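Protein CT_858 (Chlamydia trachomatis, PDB 3DOR) probably acts as a secreted serine-type endopeptidase, the chlamydial protease CPAF, whose mature form is a dimer. Local coordinates at residues K25-K28 with E29-G33; Q38-V41 with S42-K46; E374-D377 with A378-L382; V388-N391 with V392-R395. One frame throughout, in Å; residues are numbered along the deposited sequence.

Contact 1 (K25-K28 with E29-G33); sequences KTWK and EQYLG
W27 and Y31, one helical turn apart on helix 25-32, lie with their planes nearly parallel, 13° apart, but offset until little of one ring lies over the other. Their centroids, the five-membered ring of W27 against the Y31 ring, are 5.2 Å apart. What sits over the indole is the methylene of Y31: its CB is 3.9 Å from the centroid of the five-membered ring, a CH-pi contact on one face. In both residues CG is trans to the backbone N (chi1 165° for W27, 176° for Y31), which sends the two rings off the same flank of the helix. K28 brings its CE to the indole edge, in plane, before its ammonium leaves for the carbonyl of N70 and the carboxylate of E526. The second pair works at the other flank. K25 and E29 reach across each other obliquely, and NZ of K25 meets OE2 of E29 at 3.0 Å, a salt bridge that approaches from above the carboxylate plane. The other oxygen, OE1 of E29, accepts from a water at 2.7 Å, and that water also hydrogen-bonds OG1 of T26 at 2.7 Å. Beneath both pairs run the helical bonds, among them Y31 N to W27 O at 2.7 Å. Nearby, T26 packs on P204 and Q30 on L206 of the second subunit. The ring overlap being slight, Y31 CB carries that contact, and F524 against W27 and a cation-pi contact of K137 with Y31 also help to place the rings. With lysine on one oxygen and water on the other, E29 probably stays ionised.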
loop_
_atom_site.group_PDB
_atom_site.type_symbol
_atom_site.label_atom_id
_atom_site.label_comp_id
_atom_site.label_asym_id
_atom_site.label_seq_id
_atom_site.Cartn_x
_atom_site.Cartn_y
_atom_site.Cartn_z
ATOM N N LYS B 25 23.395 2.856 -5.633
ATOM C CA LYS B 25 23.870 3.210 -6.973
ATOM C C LYS B 25 25.391 3.437 -7.033
ATOM O O LYS B 25 26.092 2.806 -7.828
ATOM C CB LYS B 25 23.121 4.459 -7.467
ATOM C CG LYS B 25 23.612 5.048 -8.780
ATOM C CD LYS B 25 22.535 5.934 -9.410
ATOM C CE LYS B 25 23.122 7.175 -10.084
ATOM N NZ LYS B 25 24.157 6.888 -11.111
ATOM N N THR B 26 25.898 4.324 -6.190
ATOM C CA THR B 26 27.324 4.614 -6.174
ATOM C C THR B 26 28.154 3.367 -5.860
ATOM O O THR B 26 29.270 3.207 -6.347
ATOM C CB THR B 26 27.637 5.698 -5.135
ATOM O OG1 THR B 26 26.711 6.780 -5.292
ATOM C CG2 THR B 26 29.051 6.232 -5.329
ATOM N N TRP B 27 27.602 2.486 -5.037
ATOM C CA TRP B 27 28.295 1.262 -4.664
ATOM C C TRP B 27 28.376 0.276 -5.828
ATOM O O TRP B 27 29.407 -0.362 -6.038
ATOM C CB TRP B 27 27.587 0.610 -3.470
ATOM C CG TRP B 27 27.988 -0.799 -3.239
ATOM C CD1 TRP B 27 27.342 -1.917 -3.676
ATOM C CD2 TRP B 27 29.151 -1.252 -2.541
ATOM N NE1 TRP B 27 28.030 -3.042 -3.290
ATOM C CE2 TRP B 27 29.145 -2.663 -2.591
ATOM C CE3 TRP B 27 30.199 -0.602 -1.873
ATOM C CZ2 TRP B 27 30.148 -3.440 -2.004
ATOM C CZ3 TRP B 27 31.199 -1.377 -1.288
ATOM C CH2 TRP B 27 31.162 -2.783 -1.357
ATOM N N LYS B 28 27.290 0.149 -6.583
ATOM C CA LYS B 28 27.255 -0.762 -7.722
ATOM C C LYS B 28 28.223 -0.333 -8.830
ATOM O O LYS B 28 28.843 -1.169 -9.496
ATOM C CB LYS B 28 25.829 -0.838 -8.269
ATOM C CG LYS B 28 24.791 -1.249 -7.214
ATOM C CD LYS B 28 25.081 -2.644 -6.648
ATOM C CE LYS B 28 24.043 -3.053 -5.608
ATOM N NZ LYS B 28 24.248 -4.454 -5.141
ATOM N N GLU B 29 28.347 0.973 -9.034
ATOM C CA GLU B 29 29.245 1.480 -10.061
ATOM C C GLU B 29 30.666 1.070 -9.706
ATOM O O GLU B 29 31.437 0.669 -10.571
ATOM C CB GLU B 29 29.132 3.009 -10.158
ATOM C CG GLU B 29 27.699 3.459 -10.382
ATOM C CD GLU B 29 27.496 4.960 -10.289
ATOM O OE1 GLU B 29 28.012 5.589 -9.344
ATOM O OE2 GLU B 29 26.792 5.507 -11.163
ATOM N N GLN B 30 31.004 1.132 -8.424
ATOM C CA GLN B 30 32.348 0.772 -8.014
ATOM C C GLN B 30 32.561 -0.719 -7.786
ATOM O O GLN B 30 33.609 -1.252 -8.136
ATOM C CB GLN B 30 32.740 1.531 -6.753
ATOM C CG GLN B 30 34.191 1.324 -6.380
ATOM C CD GLN B 30 34.609 2.133 -5.171
ATOM O OE1 GLN B 30 34.501 1.674 -4.031
ATOM N NE2 GLN B 30 35.088 3.354 -5.412
ATOM N N TYR B 31 31.576 -1.390 -7.196
ATOM C CA TYR B 31 31.696 -2.813 -6.910
ATOM C C TYR B 31 31.528 -3.680 -8.153
ATOM O O TYR B 31 32.180 -4.715 -8.290
ATOM C CB TYR B 31 30.668 -3.221 -5.847
ATOM C CG TYR B 31 30.639 -4.704 -5.545
ATOM C CD1 TYR B 31 31.697 -5.334 -4.878
ATOM C CD2 TYR B 31 29.555 -5.479 -5.935
ATOM C CE1 TYR B 31 31.661 -6.712 -4.610
ATOM C CE2 TYR B 31 29.510 -6.832 -5.677
ATOM C CZ TYR B 31 30.562 -7.446 -5.016
ATOM O OH TYR B 31 30.487 -8.799 -4.794
ATOM N N LEU B 32 30.658 -3.247 -9.058
ATOM C CA LEU B 32 30.389 -3.981 -10.292
ATOM C C LEU B 32 30.914 -3.300 -11.563
ATOM O O LEU B 32 31.003 -3.939 -12.608
ATOM C CB LEU B 32 28.884 -4.177 -10.469
ATOM C CG LEU B 32 28.066 -4.827 -9.353
ATOM C CD1 LEU B 32 26.604 -4.819 -9.759
ATOM C CD2 LEU B 32 28.542 -6.255 -9.113
ATOM N N GLY B 33 31.256 -2.017 -11.481
ATOM C CA GLY B 33 31.706 -1.316 -12.673
ATOM C C GLY B 33 30.452 -1.083 -13.500
ATOM O O GLY B 33 30.485 -0.872 -14.717
HETATM O O HOH W 1 26.737 7.540 -7.928
#

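Contact 2 (Q38-V41 with S42-K46); sequences QSSV and SAQQK
Helix 36-48 belongs to the helical N-terminal part of the chain, and within it S40 and Q44 are joined side chain to side chain over one turn. The amide nitrogen NE2 of Q44 donates to OG of S40 at 3.2 Å, with an N-H...O angle of 149°; the hydroxyl oxygen lies a little out of the amide plane. S40 holds OG trans to its own backbone N (chi1 -175°), while Q44 sets off beside its backbone N and then runs extended, so its amide doubles back along the helix until NE2 meets the hydroxyl. On the way, CG of Q44 passes 3.2 Å from O of S40, the same oxygen that takes the main-chain N of Q44 at 2.8 Å. The hydroxyl of S40 also bonds E15 on helix 2-20, making a relay from helix 36-48 to that neighbour. Helix 36-48 packs here against helices 2-20 and 55-67: S40, A43 and Q44 touch L11, Q44 also touches L8, and S39 and S40 lean on F65, and A43 on V61, of helix 55-67. Farther round the helix, CB of S42 rests 3.4 Å from O of Q38, and CG of Q45 3.7 Å from O of V41. OG of S39 turns back to the carbonyl of D35, near the start of the helix, and Q38 N is bonded to the D35 carboxylate.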
loop_
_atom_site.group_PDB
_atom_site.type_symbol
_atom_site.label_atom_id
_atom_site.label_comp_id
_atom_site.label_asym_id
_atom_site.label_seq_id
_atom_site.Cartn_x
_atom_site.Cartn_y
_atom_site.Cartn_z
ATOM N N GLN B 38 24.189 3.207 -19.456
ATOM C CA GLN B 38 24.634 2.131 -20.337
ATOM C C GLN B 38 23.806 0.842 -20.207
ATOM O O GLN B 38 23.476 0.207 -21.212
ATOM C CB GLN B 38 26.116 1.853 -20.082
ATOM C CG GLN B 38 26.708 0.769 -20.955
ATOM C CD GLN B 38 26.877 -0.539 -20.216
ATOM O OE1 GLN B 38 27.681 -0.641 -19.286
ATOM N NE2 GLN B 38 26.114 -1.551 -20.620
ATOM N N SER B 39 23.470 0.447 -18.980
ATOM C CA SER B 39 22.661 -0.759 -18.780
ATOM C C SER B 39 21.279 -0.508 -19.378
ATOM O O SER B 39 20.660 -1.403 -19.953
ATOM C CB SER B 39 22.503 -1.078 -17.286
ATOM O OG SER B 39 23.758 -1.245 -16.646
ATOM N N SER B 40 20.794 0.717 -19.223
ATOM C CA SER B 40 19.488 1.078 -19.755
ATOM C C SER B 40 19.522 1.029 -21.282
ATOM O O SER B 40 18.675 0.393 -21.916
ATOM C CB SER B 40 19.098 2.479 -19.290
ATOM O OG SER B 40 17.780 2.791 -19.709
ATOM N N VAL B 41 20.507 1.703 -21.865
ATOM C CA VAL B 41 20.652 1.722 -23.313
ATOM C C VAL B 41 20.710 0.304 -23.859
ATOM O O VAL B 41 20.140 0.008 -24.911
ATOM C CB VAL B 41 21.927 2.487 -23.736
ATOM C CG1 VAL B 41 22.295 2.155 -25.176
ATOM C CG2 VAL B 41 21.687 3.982 -23.600
ATOM N N SER B 42 21.390 -0.577 -23.135
ATOM C CA SER B 42 21.506 -1.963 -23.559
ATOM C C SER B 42 20.148 -2.653 -23.531
ATOM O O SER B 42 19.788 -3.381 -24.459
ATOM C CB SER B 42 22.487 -2.713 -22.653
ATOM O OG SER B 42 22.479 -4.101 -22.948
ATOM N N ALA B 43 19.390 -2.427 -22.462
ATOM C CA ALA B 43 18.066 -3.029 -22.338
ATOM C C ALA B 43 17.163 -2.527 -23.454
ATOM O O ALA B 43 16.452 -3.308 -24.081
ATOM C CB ALA B 43 17.453 -2.694 -20.983
ATOM N N GLN B 44 17.199 -1.217 -23.693
ATOM C CA GLN B 44 16.382 -0.599 -24.739
ATOM C C GLN B 44 16.637 -1.266 -26.080
ATOM O O GLN B 44 15.702 -1.626 -26.802
ATOM C CB GLN B 44 16.699 0.893 -24.855
ATOM C CG GLN B 44 16.362 1.695 -23.615
ATOM C CD GLN B 44 16.737 3.152 -23.756
ATOM O OE1 GLN B 44 16.376 3.805 -24.736
ATOM N NE2 GLN B 44 17.458 3.675 -22.776
ATOM N N GLN B 45 17.911 -1.432 -26.409
ATOM C CA GLN B 45 18.271 -2.064 -27.665
ATOM C C GLN B 45 17.720 -3.472 -27.780
ATOM O O GLN B 45 17.255 -3.874 -28.845
ATOM C CB GLN B 45 19.785 -2.072 -27.845
ATOM C CG GLN B 45 20.283 -0.814 -28.517
ATOM C CD GLN B 45 19.551 -0.553 -29.822
ATOM O OE1 GLN B 45 19.532 -1.406 -30.715
ATOM N NE2 GLN B 45 18.937 0.624 -29.938
ATOM N N LYS B 46 17.764 -4.225 -26.690
ATOM C CA LYS B 46 17.237 -5.578 -26.728
ATOM C C LYS B 46 15.748 -5.532 -27.060
ATOM O O LYS B 46 15.237 -6.386 -27.778
ATOM C CB LYS B 46 17.470 -6.285 -25.389
ATOM C CG LYS B 46 18.941 -6.540 -25.097
ATOM C CD LYS B 46 19.161 -7.500 -23.925
ATOM C CE LYS B 46 18.822 -6.868 -22.587
ATOM N NZ LYS B 46 19.115 -7.798 -21.460
#

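Contact 3 (E374-D377 with A378-L382); sequences EVVD and ALDWL
The indole of W381 leans obliquely on the preceding turn, with its CD1 3.2 Å from the carbonyl O of D377, the oxygen that also accepts W381 N at 3.0 Å. The other flat group is the carboxylate of D380, which presents one face to the V376 carbonyl: CG of D380 is 3.1 Å from O of V376, with both carboxylate oxygens only slightly farther away. CG1 of V376 lies on that same side, nearest OD2 of D380 at 3.4 Å, the two side chains running alongside and pointing the same way. D380 keeps CG beside its backbone N (chi1 -65°), which folds the carboxylate back over V376. A water spans the acids, donating to OD1 of D377 at 2.7 Å and to OD2 of D380 at 2.9 Å. Round the helix, CG1 of V375 touches CD1 of L379 at 4.4 Å, a loose apolar pair next to V191 and G190 of the second subunit; W381 packs on L415 of helix 409-428. The two acids would probably repel each other mildly, OD1 of D377 and OD2 of D380 being 4.9 Å apart, and the shared water, giving a hydrogen to each, probably eases this.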
loop_
_atom_site.group_PDB
_atom_site.type_symbol
_atom_site.label_atom_id
_atom_site.label_comp_id
_atom_site.label_asym_id
_atom_site.label_seq_id
_atom_site.Cartn_x
_atom_site.Cartn_y
_atom_site.Cartn_z
ATOM N N GLU B 374 10.584 11.206 2.727
ATOM C CA GLU B 374 11.340 10.989 3.950
ATOM C C GLU B 374 11.329 12.205 4.850
ATOM O O GLU B 374 11.409 12.085 6.078
ATOM C CB GLU B 374 12.786 10.575 3.640
ATOM C CG GLU B 374 12.906 9.186 3.037
ATOM C CD GLU B 374 12.301 9.088 1.632
ATOM O OE1 GLU B 374 11.652 8.057 1.337
ATOM O OE2 GLU B 374 12.480 10.024 0.815
ATOM N N VAL B 375 11.240 13.381 4.234
ATOM C CA VAL B 375 11.224 14.619 4.994
ATOM C C VAL B 375 9.960 14.685 5.829
ATOM O O VAL B 375 10.015 15.052 6.994
ATOM C CB VAL B 375 11.296 15.854 4.078
ATOM C CG1 VAL B 375 11.178 17.116 4.911
ATOM C CG2 VAL B 375 12.621 15.861 3.307
ATOM N N VAL B 376 8.830 14.287 5.252
ATOM C CA VAL B 376 7.569 14.309 5.992
ATOM C C VAL B 376 7.626 13.361 7.184
ATOM O O VAL B 376 7.128 13.690 8.260
ATOM C CB VAL B 376 6.378 13.947 5.091
ATOM C CG1 VAL B 376 5.096 13.847 5.924
ATOM C CG2 VAL B 376 6.224 15.020 4.012
ATOM N N ASP B 377 8.254 12.201 6.993
ATOM C CA ASP B 377 8.393 11.224 8.064
ATOM C C ASP B 377 9.124 11.874 9.227
ATOM O O ASP B 377 8.708 11.755 10.379
ATOM C CB ASP B 377 9.194 9.994 7.601
ATOM C CG ASP B 377 8.380 9.042 6.733
ATOM O OD1 ASP B 377 7.168 9.281 6.531
ATOM O OD2 ASP B 377 8.961 8.039 6.255
ATOM N N ALA B 378 10.212 12.570 8.915
ATOM C CA ALA B 378 11.020 13.230 9.936
ATOM C C ALA B 378 10.187 14.246 10.717
ATOM O O ALA B 378 10.224 14.279 11.951
ATOM C CB ALA B 378 12.223 13.915 9.282
ATOM N N LEU B 379 9.442 15.073 9.985
ATOM C CA LEU B 379 8.584 16.077 10.591
ATOM C C LEU B 379 7.554 15.407 11.501
ATOM O O LEU B 379 7.318 15.855 12.625
ATOM C CB LEU B 379 7.856 16.884 9.504
ATOM C CG LEU B 379 8.684 17.840 8.642
ATOM C CD1 LEU B 379 7.840 18.373 7.490
ATOM C CD2 LEU B 379 9.191 18.985 9.501
ATOM N N ASP B 380 6.939 14.334 11.015
ATOM C CA ASP B 380 5.932 13.645 11.814
ATOM C C ASP B 380 6.492 13.085 13.117
ATOM O O ASP B 380 5.862 13.213 14.171
ATOM C CB ASP B 380 5.263 12.545 10.986
ATOM C CG ASP B 380 4.479 13.109 9.815
ATOM O OD1 ASP B 380 4.135 14.309 9.864
ATOM O OD2 ASP B 380 4.198 12.365 8.853
ATOM N N TRP B 381 7.671 12.466 13.063
ATOM C CA TRP B 381 8.270 11.951 14.291
ATOM C C TRP B 381 8.398 13.100 15.293
ATOM O O TRP B 381 8.101 12.948 16.481
ATOM C CB TRP B 381 9.665 11.377 14.031
ATOM C CG TRP B 381 9.684 9.984 13.462
ATOM C CD1 TRP B 381 10.224 9.589 12.267
ATOM C CD2 TRP B 381 9.149 8.802 14.071
ATOM N NE1 TRP B 381 10.057 8.231 12.097
ATOM C CE2 TRP B 381 9.400 7.725 13.190
ATOM C CE3 TRP B 381 8.484 8.548 15.279
ATOM C CZ2 TRP B 381 9.004 6.412 13.477
ATOM C CZ3 TRP B 381 8.092 7.244 15.567
ATOM C CH2 TRP B 381 8.354 6.191 14.668
ATOM N N LEU B 382 8.843 14.255 14.806
ATOM C CA LEU B 382 9.030 15.407 15.672
ATOM C C LEU B 382 7.726 15.953 16.247
ATOM O O LEU B 382 7.667 16.264 17.430
ATOM C CB LEU B 382 9.806 16.507 14.938
ATOM C CG LEU B 382 11.308 16.211 14.765
ATOM C CD1 LEU B 382 11.926 17.163 13.749
ATOM C CD2 LEU B 382 12.015 16.336 16.108
HETATM O O HOH W 2 5.166 9.750 8.228
#

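Contact 4 (V388-N391 with V392-R395); sequences VDTN and VESR
E393 folds back onto the loop before its helix: OE2 takes the main-chain N-H of D389 at 2.8 Å, in a nearly straight bond (164°) on the anti lone pair. T390 answers from the other direction, its OG1 accepting E393 N at 3.1 Å. That makes T390 the N-cap of helix 391-398, its hydroxyl standing in for a carbonyl of the turn the helix lacks. The hydroxyl gets there because OG1 sits between the backbone N and the carbonyl carbon (chi1 72°), facing the first turn. The T390 carbonyl oxygen is used twice by S394, whose main-chain N and OG, both at 2.9 Å, come from opposite faces of the carbonyl plane. A water bonded to OG1 of T390 makes a weak bond to OE1 of E393 as well. The carboxylate planes of D389 and E393 stand almost perpendicular, and with OD2 of D389 3.7 Å from OE2 of E393 the two probably disfavour each other. Outside these bonds, CG1 of V388 presses on OG of S394 at 3.2 Å and CB of E393 at 3.8 Å. Both V388 and S394 also rest on L409 and A412 of helix 409-428, while the side-chain oxygen of N391 bonds the main-chain N of L409. R395 curls over the turn, bringing NH2 within 3.5 Å of CB of N391, with one guanidinium face toward O of N391.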
loop_
_atom_site.group_PDB
_atom_site.type_symbol
_atom_site.label_atom_id
_atom_site.label_comp_id
_atom_site.label_asym_id
_atom_site.label_seq_id
_atom_site.Cartn_x
_atom_site.Cartn_y
_atom_site.Cartn_z
ATOM N N VAL B 388 7.169 15.109 24.651
ATOM C CA VAL B 388 7.520 13.933 25.430
ATOM C C VAL B 388 8.810 14.230 26.177
ATOM O O VAL B 388 9.853 14.439 25.557
ATOM C CB VAL B 388 7.713 12.699 24.520
ATOM C CG1 VAL B 388 8.299 11.541 25.312
ATOM C CG2 VAL B 388 6.383 12.293 23.927
ATOM N N ASP B 389 8.731 14.261 27.506
ATOM C CA ASP B 389 9.898 14.537 28.347
ATOM C C ASP B 389 10.117 13.443 29.388
ATOM O O ASP B 389 11.070 13.513 30.162
ATOM C CB ASP B 389 9.745 15.867 29.106
ATOM C CG ASP B 389 8.972 16.908 28.330
ATOM O OD1 ASP B 389 9.323 17.166 27.159
ATOM O OD2 ASP B 389 8.014 17.477 28.903
ATOM N N THR B 390 9.237 12.448 29.420
ATOM C CA THR B 390 9.360 11.369 30.402
ATOM C C THR B 390 9.106 9.988 29.800
ATOM O O THR B 390 8.604 9.862 28.675
ATOM C CB THR B 390 8.358 11.554 31.550
ATOM O OG1 THR B 390 7.037 11.277 31.071
ATOM C CG2 THR B 390 8.396 12.988 32.075
ATOM N N ASN B 391 9.442 8.952 30.569
ATOM C CA ASN B 391 9.232 7.589 30.123
ATOM C C ASN B 391 7.753 7.303 29.893
ATOM O O ASN B 391 7.378 6.770 28.850
ATOM C CB ASN B 391 9.785 6.587 31.141
ATOM C CG ASN B 391 11.298 6.606 31.217
ATOM O OD1 ASN B 391 11.981 6.714 30.197
ATOM N ND2 ASN B 391 11.832 6.484 32.428
ATOM N N VAL B 392 6.912 7.647 30.867
ATOM C CA VAL B 392 5.478 7.392 30.733
ATOM C C VAL B 392 4.950 8.083 29.482
ATOM O O VAL B 392 4.110 7.542 28.768
ATOM C CB VAL B 392 4.688 7.899 31.964
ATOM C CG1 VAL B 392 3.212 7.568 31.800
ATOM C CG2 VAL B 392 5.225 7.260 33.231
ATOM N N GLU B 393 5.454 9.282 29.224
ATOM C CA GLU B 393 5.054 10.055 28.051
ATOM C C GLU B 393 5.444 9.307 26.777
ATOM O O GLU B 393 4.672 9.223 25.828
ATOM C CB GLU B 393 5.742 11.420 28.082
ATOM C CG GLU B 393 4.788 12.591 28.137
ATOM C CD GLU B 393 5.211 13.634 29.151
ATOM O OE1 GLU B 393 4.424 13.889 30.086
ATOM O OE2 GLU B 393 6.320 14.196 29.024
ATOM N N SER B 394 6.653 8.759 26.770
ATOM C CA SER B 394 7.143 8.004 25.628
ATOM C C SER B 394 6.249 6.790 25.371
ATOM O O SER B 394 5.833 6.535 24.241
ATOM C CB SER B 394 8.576 7.542 25.889
ATOM O OG SER B 394 9.418 8.653 26.140
ATOM N N ARG B 395 5.951 6.042 26.426
ATOM C CA ARG B 395 5.110 4.861 26.283
ATOM C C ARG B 395 3.722 5.209 25.773
ATOM O O ARG B 395 3.117 4.439 25.024
ATOM C CB ARG B 395 5.010 4.112 27.610
ATOM C CG ARG B 395 6.188 3.197 27.889
ATOM C CD ARG B 395 6.054 2.550 29.253
ATOM N NE ARG B 395 6.972 3.149 30.210
ATOM C CZ ARG B 395 6.623 3.586 31.413
ATOM N NH1 ARG B 395 5.363 3.491 31.815
ATOM N NH2 ARG B 395 7.539 4.121 32.210
HETATM O O HOH W 3 4.434 11.839 32.737
#

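Contacts 1 and 2 sit on successive N-terminal helices, their centres about 18 Å apart; contacts 3 and 4 are a similar pair, about 19 Å between centres, in the S41 peptidase part of the chain and both resting on helix 409-428. No two of the four touch. Contact 1 is a surface contact, the others are partly buried. Contacts 1 and 3 meet the second subunit. Bridging waters occur in contacts 1, 3 and 4, but contact 1 adds a salt bridge and aromatic rings where contacts 3 and 4 each bring two acids near one another. Contact 2 relies on a neutral amide-hydroxyl bond. Contact 4 has an N-capping side chain at its helix start, with side chains serving main-chain groups.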